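Long-range contact in d-3-phosphoglycerate dehydrogenase oxidoreductase protein (Ralstonia solanacearum, PDB 3GG9), which probably acts as an NAD-dependent phosphoglycerate dehydrogenase of the D-isomer specific 2-hydroxyacid dehydrogenase family: residues E50-R56 and L72-T78. Residue numbers count along the deposited sequence, not the author numbering.
Sequences EALVLIR and LKIISQT. Unlike the reference sequence in segment 50-56: Leu52 (reference Ile).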
loop_
_atom_site.group_PDB
_atom_site.type_symbol
_atom_site.label_atom_id
_atom_site.label_comp_id
_atom_site.label_asym_id
_atom_site.label_seq_id
_atom_site.Cartn_x
_atom_site.Cartn_y
_atom_site.Cartn_z
ATOM N N GLU A 50 40.746 2.472 -3.496
ATOM C CA GLU A 50 41.070 3.827 -3.832
ATOM C C GLU A 50 39.799 4.641 -4.019
ATOM O O GLU A 50 39.818 5.866 -3.860
ATOM C CB GLU A 50 41.910 3.848 -5.107
ATOM C CG GLU A 50 43.131 2.928 -5.047
ATOM C CD GLU A 50 43.592 2.502 -6.421
ATOM O OE1 GLU A 50 44.215 3.328 -7.124
ATOM O OE2 GLU A 50 43.326 1.342 -6.801
ATOM N N ALA A 51 38.697 3.974 -4.366
ATOM C CA ALA A 51 37.411 4.671 -4.542
ATOM C C ALA A 51 36.282 3.978 -3.811
ATOM O O ALA A 51 36.086 2.775 -3.937
ATOM C CB ALA A 51 37.065 4.867 -6.023
ATOM N N LEU A 52 35.530 4.756 -3.048
ATOM C CA LEU A 52 34.482 4.202 -2.215
ATOM C C LEU A 52 33.171 4.790 -2.692
ATOM O O LEU A 52 33.046 6.002 -2.799
ATOM C CB LEU A 52 34.745 4.580 -0.757
ATOM C CG LEU A 52 34.202 3.774 0.409
ATOM C CD1 LEU A 52 34.459 2.283 0.268
ATOM C CD2 LEU A 52 34.853 4.311 1.658
ATOM N N VAL A 53 32.210 3.922 -3.005
ATOM C CA VAL A 53 30.860 4.360 -3.316
ATOM C C VAL A 53 29.958 4.124 -2.099
ATOM O O VAL A 53 29.847 2.997 -1.594
ATOM C CB VAL A 53 30.279 3.667 -4.565
ATOM C CG1 VAL A 53 28.835 4.169 -4.851
ATOM C CG2 VAL A 53 31.193 3.922 -5.769
ATOM N N LEU A 54 29.340 5.207 -1.636
ATOM C CA LEU A 54 28.433 5.161 -0.493
ATOM C C LEU A 54 26.981 5.230 -0.959
ATOM O O LEU A 54 26.640 6.006 -1.862
ATOM C CB LEU A 54 28.718 6.315 0.475
ATOM C CG LEU A 54 30.100 6.396 1.143
ATOM C CD1 LEU A 54 30.168 7.575 2.106
ATOM C CD2 LEU A 54 30.417 5.103 1.888
ATOM N N ILE A 55 26.144 4.410 -0.333
ATOM C CA ILE A 55 24.703 4.392 -0.562
ATOM C C ILE A 55 24.036 5.282 0.471
ATOM O O ILE A 55 23.887 4.907 1.635
ATOM C CB ILE A 55 24.119 2.960 -0.534
ATOM C CG1 ILE A 55 24.899 2.040 -1.480
ATOM C CG2 ILE A 55 22.602 2.978 -0.844
ATOM C CD1 ILE A 55 24.350 0.618 -1.589
ATOM N N ARG A 56 23.664 6.473 0.016
ATOM C CA ARG A 56 23.016 7.467 0.857
ATOM C C ARG A 56 23.732 7.659 2.198
ATOM O O ARG A 56 24.942 7.850 2.225
ATOM C CB ARG A 56 21.516 7.154 0.986
ATOM C CG ARG A 56 20.789 7.289 -0.360
ATOM C CD ARG A 56 21.012 8.668 -0.982
ATOM N NE ARG A 56 20.678 9.754 -0.057
ATOM C CZ ARG A 56 21.501 10.741 0.305
ATOM N NH1 ARG A 56 21.085 11.660 1.164
ATOM N NH2 ARG A 56 22.729 10.819 -0.188
ATOM N N LEU A 72 42.877 5.637 0.080
ATOM C CA LEU A 72 41.620 6.242 -0.380
ATOM C C LEU A 72 41.839 7.575 -1.070
ATOM O O LEU A 72 42.466 8.475 -0.504
ATOM C CB LEU A 72 40.639 6.433 0.783
ATOM C CG LEU A 72 39.257 6.982 0.382
ATOM C CD1 LEU A 72 38.537 6.006 -0.563
ATOM C CD2 LEU A 72 38.394 7.263 1.595
ATOM N N LYS A 73 41.307 7.701 -2.284
ATOM C CA LYS A 73 41.434 8.925 -3.071
ATOM C C LYS A 73 40.094 9.609 -3.348
ATOM O O LYS A 73 40.031 10.838 -3.460
ATOM C CB LYS A 73 42.132 8.621 -4.398
ATOM C CG LYS A 73 43.574 8.141 -4.242
ATOM C CD LYS A 73 44.281 8.037 -5.585
ATOM C CE LYS A 73 44.198 6.638 -6.163
ATOM N NZ LYS A 73 45.465 6.284 -6.859
ATOM N N ILE A 74 39.040 8.803 -3.483
ATOM C CA ILE A 74 37.710 9.267 -3.876
ATOM C C ILE A 74 36.622 8.645 -2.996
ATOM O O ILE A 74 36.621 7.440 -2.750
ATOM C CB ILE A 74 37.422 8.887 -5.362
ATOM C CG1 ILE A 74 38.353 9.650 -6.307
ATOM C CG2 ILE A 74 35.954 9.139 -5.728
ATOM C CD1 ILE A 74 38.549 8.984 -7.700
ATOM N N ILE A 75 35.702 9.477 -2.519
ATOM C CA ILE A 75 34.417 9.003 -2.025
ATOM C C ILE A 75 33.365 9.525 -2.990
ATOM O O ILE A 75 33.281 10.740 -3.240
ATOM C CB ILE A 75 34.127 9.495 -0.602
ATOM C CG1 ILE A 75 35.131 8.884 0.378
ATOM C CG2 ILE A 75 32.691 9.103 -0.158
ATOM C CD1 ILE A 75 35.257 9.690 1.660
ATOM N N SER A 76 32.596 8.604 -3.567
ATOM C CA SER A 76 31.512 8.989 -4.465
ATOM C C SER A 76 30.162 8.711 -3.810
ATOM O O SER A 76 29.814 7.565 -3.554
ATOM C CB SER A 76 31.612 8.265 -5.817
ATOM O OG SER A 76 30.751 8.910 -6.744
ATOM N N GLN A 77 29.425 9.788 -3.552
ATOM C CA GLN A 77 28.164 9.762 -2.834
ATOM C C GLN A 77 27.005 9.654 -3.797
ATOM O O GLN A 77 26.883 10.474 -4.729
ATOM C CB GLN A 77 28.007 11.061 -2.036
ATOM C CG GLN A 77 26.785 11.122 -1.165
ATOM C CD GLN A 77 26.763 9.971 -0.200
ATOM O OE1 GLN A 77 27.685 9.784 0.579
ATOM N NE2 GLN A 77 25.729 9.164 -0.279
ATOM N N THR A 78 26.150 8.656 -3.558
ATOM C CA THR A 78 24.861 8.563 -4.240
ATOM C C THR A 78 23.951 9.621 -3.607
ATOM O O THR A 78 23.853 9.701 -2.386
ATOM C CB THR A 78 24.224 7.130 -4.129
ATOM O OG1 THR A 78 24.145 6.738 -2.755
ATOM C CG2 THR A 78 25.006 6.086 -4.940
#
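Neighbouring strands of a beta-alpha-beta unit run parallel, alternate residues of one strand each bonding to two residues of the other, and this pair is a clear example. Leu72 opens the second segment, its CD1 4.1 Å from Leu52 CB. Lys73 N and Ile74 N then share one acceptor, Glu50 O, at 2.8 and 3.1 Å respectively; Lys73 NZ adds a weak salt bridge to Glu50 OE1 (3.2 Å), while OE2 of that glutamate binds Lys4 N. The parallel ladder follows: Leu52 N donates to Ile74 O (2.9 Å). Ile75, on the same face as Leu52 and Leu54, brings CG2 to 3.7 Å from Leu54 CD1. Ser76 N donates to Leu52 O (2.8 Å) and Leu54 N to Ser76 O (3.1 Å). At the C-terminal end side chains join the backbone ladder. Gln77 NE2 reaches Arg56 O (2.9 Å). Thr78 N (3.2 Å) and Thr78 OG1 (2.7 Å) both donate to Leu54 O, and OG1 accepts from Arg56 N (2.8 Å). Arg56 NH2 returns to Thr78 O (2.7 Å), and Arg56 NE forms a salt bridge to a sulfate ion, probably from the crystallisation liquor. Strands 4-7 and 100-102 flank the pair within a five-stranded parallel sheet, whose Val53, Ile74 and Ser76 face packs against helix 306-324.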